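Local coordinates for protein sulfite dehydrogenase (Paracoccus pantotrophus, PDB 2XTS) that probably oxidises protein-bound sulfane sulfur at a molybdenum cofactor and passes the electrons on to heme c, at residues F33-L45 with S51-G63. Sequence-based numbering, arbitrary orientation.
Sequences FESHVKRQYVEWL and SSINFTPIHALEG. With HEC (heme c), chain K.
With CG beside its backbone N (chi1 -59°) and the chain then bent at chi2 (144°), Arg-39 lays its aliphatic part obliquely over the Asn-54 amide, whose CG sits between the backbone N and the carbonyl carbon (chi1 67°). Arg-39 CD stands 3.8 Å from Asn-54 ND2. Both polar ends are engaged elsewhere: the guanidinium forms a salt bridge with Glu-206, while Asn-54 OD1 accepts from Glu-73 N and ND2 donates to Val-22 O of the second subunit. A leucine in place of Asn-54 would probably leave Glu-73 N and that neighbouring carbonyl without their amide mates and the Arg-39 chain without its flat neighbour. Backbone evidence for pairing is a single antiparallel bridge: Phe-55 N donates to Gln-40 O at 3.0 Å, and the return bond from Gln-40 N to Phe-55 O is weak. Arg-39 CA adds a CH...O contact of 3.3 Å to Phe-55 O. Further along, a water bridges the backbones, accepting from Val-42 N (2.8 Å) and donating to Ile-53 O. The Phe-55 ring meets Leu-45 CD1 at its edge, 3.6 Å from CZ, and Val-42 CG2 touches CE1. At the other end Val-37 splits its branches, CG1 reaching Pro-57 CG (3.7 Å) and Leu-61 CD2, CG2 reaching Ala-60 CB (3.6 Å). Pro-57 centres an inverse gamma turn, and its ring carbons pack against Lys-38 O. Beyond the water, Ser-51 OG donates to the heme c propionate O2D at 2.9 Å. Two mostly irregular segments are thus joined by one isolated antiparallel beta bridge, Gln-40 with Phe-55, and lined by the second subunit at Arg-39 and Asn-54, while strand 52-53, paired with strand 74-75, runs into the heme c pocket at Ser-51.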
loop_
_atom_site.group_PDB
_atom_site.type_symbol
_atom_site.label_atom_id
_atom_site.label_comp_id
_atom_site.label_asym_id
_atom_site.label_seq_id
_atom_site.Cartn_x
_atom_site.Cartn_y
_atom_site.Cartn_z
ATOM N N PHE A 33 -14.312 -12.162 -3.820
ATOM C CA PHE A 33 -13.657 -13.174 -4.659
ATOM C C PHE A 33 -12.181 -13.351 -4.363
ATOM O O PHE A 33 -11.544 -14.308 -4.826
ATOM C CB PHE A 33 -13.782 -12.855 -6.161
ATOM C CG PHE A 33 -15.178 -12.629 -6.644
ATOM C CD1 PHE A 33 -16.092 -13.655 -6.678
ATOM C CD2 PHE A 33 -15.548 -11.391 -7.124
ATOM C CE1 PHE A 33 -17.377 -13.428 -7.166
ATOM C CE2 PHE A 33 -16.802 -11.166 -7.605
ATOM C CZ PHE A 33 -17.722 -12.181 -7.625
ATOM N N GLU A 34 -11.619 -12.379 -3.649
ATOM C CA GLU A 34 -10.202 -12.377 -3.284
ATOM C C GLU A 34 -9.948 -12.860 -1.856
ATOM O O GLU A 34 -8.897 -12.603 -1.279
ATOM C CB GLU A 34 -9.612 -10.983 -3.533
ATOM C CG GLU A 34 -9.623 -10.602 -5.024
ATOM C CD GLU A 34 -8.749 -11.511 -5.897
ATOM O OE1 GLU A 34 -7.603 -11.750 -5.500
ATOM O OE2 GLU A 34 -9.210 -11.955 -6.980
ATOM N N SER A 35 -10.876 -13.640 -1.315
ATOM C CA SER A 35 -10.805 -14.041 0.093
ATOM C C SER A 35 -9.610 -14.897 0.446
ATOM O O SER A 35 -9.204 -14.916 1.592
ATOM C CB SER A 35 -12.089 -14.751 0.480
ATOM O OG SER A 35 -12.219 -15.976 -0.196
ATOM N N HIS A 36 -9.052 -15.584 -0.541
ATOM C CA HIS A 36 -7.839 -16.409 -0.349
ATOM C C HIS A 36 -6.565 -15.590 -0.135
ATOM O O HIS A 36 -5.531 -16.137 0.217
ATOM C CB HIS A 36 -7.629 -17.367 -1.551
ATOM C CG HIS A 36 -7.562 -16.658 -2.863
ATOM N ND1 HIS A 36 -8.661 -16.036 -3.416
ATOM C CD2 HIS A 36 -6.515 -16.378 -3.677
ATOM C CE1 HIS A 36 -8.299 -15.441 -4.541
ATOM N NE2 HIS A 36 -7.003 -15.627 -4.719
ATOM N N VAL A 37 -6.607 -14.293 -0.412
ATOM C CA VAL A 37 -5.474 -13.408 -0.215
ATOM C C VAL A 37 -5.559 -12.841 1.198
ATOM O O VAL A 37 -6.102 -11.769 1.423
ATOM C CB VAL A 37 -5.405 -12.323 -1.307
ATOM C CG1 VAL A 37 -4.129 -11.500 -1.169
ATOM C CG2 VAL A 37 -5.451 -12.962 -2.706
ATOM N N LYS A 38 -5.079 -13.623 2.160
ATOM C CA LYS A 38 -5.208 -13.323 3.572
ATOM C C LYS A 38 -4.064 -13.970 4.302
ATOM O O LYS A 38 -3.342 -14.789 3.740
ATOM C CB LYS A 38 -6.534 -13.861 4.101
ATOM C CG LYS A 38 -6.682 -15.376 3.981
ATOM C CD LYS A 38 -7.963 -15.841 4.631
ATOM C CE LYS A 38 -8.244 -17.304 4.321
ATOM N NZ LYS A 38 -9.462 -17.771 5.057
ATOM N N ARG A 39 -3.903 -13.588 5.563
ATOM C CA ARG A 39 -2.921 -14.225 6.415
ATOM C C ARG A 39 -3.391 -15.615 6.765
ATOM O O ARG A 39 -4.575 -15.829 7.015
ATOM C CB ARG A 39 -2.741 -13.475 7.715
ATOM C CG ARG A 39 -2.305 -12.073 7.563
ATOM C CD ARG A 39 -3.004 -11.232 8.668
ATOM N NE ARG A 39 -2.350 -9.986 8.781
ATOM C CZ ARG A 39 -2.799 -8.918 9.415
ATOM N NH1 ARG A 39 -1.991 -7.901 9.426
ATOM N NH2 ARG A 39 -4.003 -8.852 10.001
ATOM N N GLN A 40 -2.457 -16.560 6.795
ATOM C CA GLN A 40 -2.730 -17.922 7.234
ATOM C C GLN A 40 -1.933 -18.204 8.485
ATOM O O GLN A 40 -0.834 -17.701 8.668
ATOM C CB GLN A 40 -2.346 -18.930 6.169
ATOM C CG GLN A 40 -3.151 -18.859 4.874
ATOM C CD GLN A 40 -4.500 -19.520 4.934
ATOM O OE1 GLN A 40 -4.856 -20.167 5.908
ATOM N NE2 GLN A 40 -5.242 -19.380 3.869
ATOM N N TYR A 41 -2.455 -19.120 9.278
ATOM C CA TYR A 41 -1.914 -19.518 10.564
ATOM C C TYR A 41 -1.689 -21.029 10.549
ATOM O O TYR A 41 -2.575 -21.763 10.108
ATOM C CB TYR A 41 -2.917 -19.110 11.641
ATOM C CG TYR A 41 -2.611 -19.609 13.027
ATOM C CD1 TYR A 41 -1.452 -19.251 13.682
ATOM C CD2 TYR A 41 -3.514 -20.401 13.690
ATOM C CE1 TYR A 41 -1.187 -19.704 14.955
ATOM C CE2 TYR A 41 -3.270 -20.844 14.962
ATOM C CZ TYR A 41 -2.106 -20.500 15.587
ATOM O OH TYR A 41 -1.890 -20.963 16.874
ATOM N N VAL A 42 -0.501 -21.463 10.958
ATOM C CA VAL A 42 -0.151 -22.885 11.071
ATOM C C VAL A 42 -0.027 -23.185 12.568
ATOM O O VAL A 42 0.978 -22.875 13.208
ATOM C CB VAL A 42 1.179 -23.228 10.336
ATOM C CG1 VAL A 42 1.489 -24.731 10.451
ATOM C CG2 VAL A 42 1.151 -22.789 8.879
ATOM N N GLU A 43 -1.049 -23.804 13.133
ATOM C CA GLU A 43 -1.095 -23.922 14.590
ATOM C C GLU A 43 0.077 -24.718 15.202
ATOM O O GLU A 43 0.594 -24.366 16.286
ATOM C CB GLU A 43 -2.419 -24.551 15.013
ATOM C CG GLU A 43 -2.616 -24.654 16.541
ATOM C CD GLU A 43 -3.414 -25.879 16.955
ATOM O OE1 GLU A 43 -3.047 -26.514 17.966
ATOM O OE2 GLU A 43 -4.403 -26.211 16.266
ATOM N N TRP A 44 0.515 -25.779 14.535
ATOM C CA TRP A 44 1.526 -26.650 15.139
ATOM C C TRP A 44 2.899 -25.997 15.331
ATOM O O TRP A 44 3.752 -26.523 16.056
ATOM C CB TRP A 44 1.660 -27.983 14.390
ATOM C CG TRP A 44 2.266 -27.963 13.003
ATOM C CD1 TRP A 44 1.588 -27.957 11.797
ATOM C CD2 TRP A 44 3.657 -28.022 12.669
ATOM N NE1 TRP A 44 2.479 -27.989 10.754
ATOM C CE2 TRP A 44 3.754 -28.040 11.255
ATOM C CE3 TRP A 44 4.832 -28.075 13.423
ATOM C CZ2 TRP A 44 4.979 -28.078 10.585
ATOM C CZ3 TRP A 44 6.053 -28.124 12.760
ATOM C CH2 TRP A 44 6.116 -28.120 11.350
ATOM N N LEU A 45 3.130 -24.835 14.720
ATOM C CA LEU A 45 4.453 -24.238 14.770
ATOM C C LEU A 45 4.810 -23.696 16.160
ATOM O O LEU A 45 5.996 -23.579 16.479
ATOM C CB LEU A 45 4.589 -23.130 13.718
ATOM C CG LEU A 45 4.663 -23.547 12.249
ATOM C CD1 LEU A 45 4.793 -22.311 11.362
ATOM C CD2 LEU A 45 5.809 -24.495 11.999
ATOM N N SER A 51 2.123 -15.976 21.185
ATOM C CA SER A 51 3.539 -15.939 20.837
ATOM C C SER A 51 3.739 -16.821 19.618
ATOM O O SER A 51 4.035 -17.997 19.705
ATOM C CB SER A 51 4.485 -16.322 21.990
ATOM O OG SER A 51 5.838 -16.231 21.534
ATOM N N SER A 52 3.532 -16.230 18.461
ATOM C CA SER A 52 3.362 -16.978 17.243
ATOM C C SER A 52 3.522 -16.063 16.042
ATOM O O SER A 52 3.929 -14.901 16.146
ATOM C CB SER A 52 1.996 -17.687 17.261
ATOM O OG SER A 52 1.881 -18.647 16.231
ATOM N N ILE A 53 3.213 -16.664 14.900
ATOM C CA ILE A 53 3.517 -16.149 13.581
ATOM C C ILE A 53 2.314 -16.428 12.685
ATOM O O ILE A 53 1.664 -17.470 12.802
ATOM C CB ILE A 53 4.766 -16.895 13.020
ATOM C CG1 ILE A 53 5.208 -16.368 11.660
ATOM C CG2 ILE A 53 4.575 -18.441 12.966
ATOM C CD1 ILE A 53 5.788 -15.033 11.721
ATOM N N ASN A 54 2.050 -15.523 11.739
ATOM C CA ASN A 54 1.207 -15.862 10.599
ATOM C C ASN A 54 1.930 -15.452 9.323
ATOM O O ASN A 54 3.068 -14.974 9.399
ATOM C CB ASN A 54 -0.220 -15.328 10.747
ATOM C CG ASN A 54 -0.313 -13.819 10.704
ATOM O OD1 ASN A 54 0.473 -13.166 10.023
ATOM N ND2 ASN A 54 -1.329 -13.254 11.376
ATOM N N PHE A 55 1.325 -15.706 8.163
ATOM C CA PHE A 55 2.076 -15.691 6.922
ATOM C C PHE A 55 1.414 -14.818 5.864
ATOM O O PHE A 55 0.218 -14.942 5.622
ATOM C CB PHE A 55 2.188 -17.130 6.388
ATOM C CG PHE A 55 2.962 -18.043 7.282
ATOM C CD1 PHE A 55 2.322 -18.753 8.286
ATOM C CD2 PHE A 55 4.334 -18.158 7.148
ATOM C CE1 PHE A 55 3.050 -19.551 9.158
ATOM C CE2 PHE A 55 5.051 -18.984 7.995
ATOM C CZ PHE A 55 4.409 -19.669 8.990
ATOM N N THR A 56 2.201 -13.946 5.243
ATOM C CA THR A 56 1.724 -13.100 4.153
ATOM C C THR A 56 1.424 -13.952 2.914
ATOM O O THR A 56 2.201 -14.836 2.596
ATOM C CB THR A 56 2.835 -12.097 3.742
ATOM O OG1 THR A 56 3.275 -11.371 4.892
ATOM C CG2 THR A 56 2.385 -11.143 2.655
ATOM N N PRO A 57 0.314 -13.676 2.206
ATOM C CA PRO A 57 -0.049 -14.450 1.005
ATOM C C PRO A 57 0.778 -14.056 -0.212
ATOM O O PRO A 57 0.221 -13.671 -1.229
ATOM C CB PRO A 57 -1.531 -14.121 0.817
ATOM C CG PRO A 57 -1.664 -12.757 1.343
ATOM C CD PRO A 57 -0.761 -12.725 2.564
ATOM N N ILE A 58 2.096 -14.243 -0.123
ATOM C CA ILE A 58 2.979 -13.852 -1.209
ATOM C C ILE A 58 2.787 -14.645 -2.499
ATOM O O ILE A 58 3.258 -14.233 -3.516
ATOM C CB ILE A 58 4.463 -13.864 -0.779
ATOM C CG1 ILE A 58 4.926 -15.258 -0.339
ATOM C CG2 ILE A 58 4.731 -12.795 0.296
ATOM C CD1 ILE A 58 6.424 -15.416 -0.307
ATOM N N HIS A 59 2.128 -15.798 -2.465
ATOM C CA HIS A 59 1.797 -16.503 -3.695
ATOM C C HIS A 59 0.888 -15.696 -4.603
ATOM O O HIS A 59 0.935 -15.851 -5.806
ATOM C CB HIS A 59 1.148 -17.833 -3.354
ATOM C CG HIS A 59 -0.172 -17.702 -2.672
ATOM N ND1 HIS A 59 -0.297 -17.134 -1.425
ATOM C CD2 HIS A 59 -1.405 -18.152 -3.016
ATOM C CE1 HIS A 59 -1.559 -17.178 -1.053
ATOM N NE2 HIS A 59 -2.257 -17.798 -1.995
ATOM N N ALA A 60 0.016 -14.884 -4.013
ATOM C CA ALA A 60 -1.063 -14.218 -4.754
ATOM C C ALA A 60 -0.780 -12.766 -5.058
ATOM O O ALA A 60 -1.464 -12.173 -5.873
ATOM C CB ALA A 60 -2.377 -14.331 -3.991
ATOM N N LEU A 61 0.218 -12.196 -4.411
ATOM C CA LEU A 61 0.559 -10.799 -4.585
ATOM C C LEU A 61 1.424 -10.590 -5.821
ATOM O O LEU A 61 2.034 -11.506 -6.323
ATOM C CB LEU A 61 1.244 -10.252 -3.339
ATOM C CG LEU A 61 0.457 -10.344 -2.040
ATOM C CD1 LEU A 61 1.319 -9.925 -0.865
ATOM C CD2 LEU A 61 -0.873 -9.586 -2.038
ATOM N N GLU A 62 1.490 -9.351 -6.281
ATOM C CA GLU A 62 2.410 -8.927 -7.336
ATOM C C GLU A 62 3.113 -7.643 -6.893
ATOM O O GLU A 62 2.878 -7.123 -5.791
ATOM C CB GLU A 62 1.701 -8.768 -8.704
ATOM C CG GLU A 62 2.023 -9.863 -9.701
ATOM C CD GLU A 62 3.386 -9.777 -10.326
ATOM O OE1 GLU A 62 3.689 -10.666 -11.150
ATOM O OE2 GLU A 62 4.169 -8.858 -10.021
ATOM N N GLY A 63 4.015 -7.158 -7.716
ATOM C CA GLY A 63 4.709 -5.933 -7.385
ATOM C C GLY A 63 5.585 -6.128 -6.171
ATOM O O GLY A 63 6.192 -7.200 -6.007
HETATM FE FE HEC K . 7.311 -18.910 31.210
HETATM C CHA HEC K . 9.198 -18.668 28.397
HETATM C CHB HEC K . 10.120 -18.560 33.107
HETATM C CHC HEC K . 5.400 -18.802 33.965
HETATM C CHD HEC K . 4.649 -19.889 29.389
HETATM N NA HEC K . 9.273 -18.663 30.830
HETATM C C1A HEC K . 9.855 -18.649 29.585
HETATM C C2A HEC K . 11.292 -18.574 29.726
HETATM C C3A HEC K . 11.541 -18.545 31.042
HETATM C C4A HEC K . 10.279 -18.598 31.745
HETATM C CMA HEC K . 12.905 -18.454 31.761
HETATM C CAA HEC K . 12.300 -18.543 28.547
HETATM C CBA HEC K . 12.577 -19.950 28.017
HETATM C CGA HEC K . 13.620 -19.972 26.938
HETATM O O1A HEC K . 13.722 -19.023 26.158
HETATM O O2A HEC K . 14.365 -20.979 26.945
HETATM N NB HEC K . 7.667 -18.673 33.137
HETATM C C1B HEC K . 8.904 -18.521 33.756
HETATM C C2B HEC K . 8.692 -18.176 35.146
HETATM C C3B HEC K . 7.379 -18.275 35.397
HETATM C C4B HEC K . 6.723 -18.556 34.144
HETATM C CMB HEC K . 9.852 -18.010 36.148
HETATM C CAB HEC K . 6.647 -18.006 36.703
HETATM C CBB HEC K . 7.053 -16.611 37.259
HETATM N NC HEC K . 5.361 -19.287 31.589
HETATM C C1C HEC K . 4.778 -19.224 32.818
HETATM C C2C HEC K . 3.394 -19.604 32.695
HETATM C C3C HEC K . 3.180 -19.903 31.407
HETATM C C4C HEC K . 4.433 -19.754 30.717
HETATM C CMC HEC K . 2.380 -19.619 33.860
HETATM C CAC HEC K . 1.947 -20.433 30.674
HETATM C CBC HEC K . 0.608 -19.836 30.919
HETATM N ND HEC K . 6.991 -19.207 29.249
HETATM C C1D HEC K . 5.760 -19.496 28.691
HETATM C C2D HEC K . 5.826 -19.413 27.256
HETATM C C3D HEC K . 7.213 -19.009 26.958
HETATM C C4D HEC K . 7.879 -18.921 28.221
HETATM C CMD HEC K . 4.727 -19.580 26.215
HETATM C CAD HEC K . 7.771 -18.755 25.568
HETATM C CBD HEC K . 7.564 -17.285 25.211
HETATM C CGD HEC K . 8.143 -16.916 23.875
HETATM O O1D HEC K . 8.900 -17.721 23.275
HETATM O O2D HEC K . 7.922 -15.761 23.460
HETATM O O HOH W 1 1.579 -20.165 12.352
#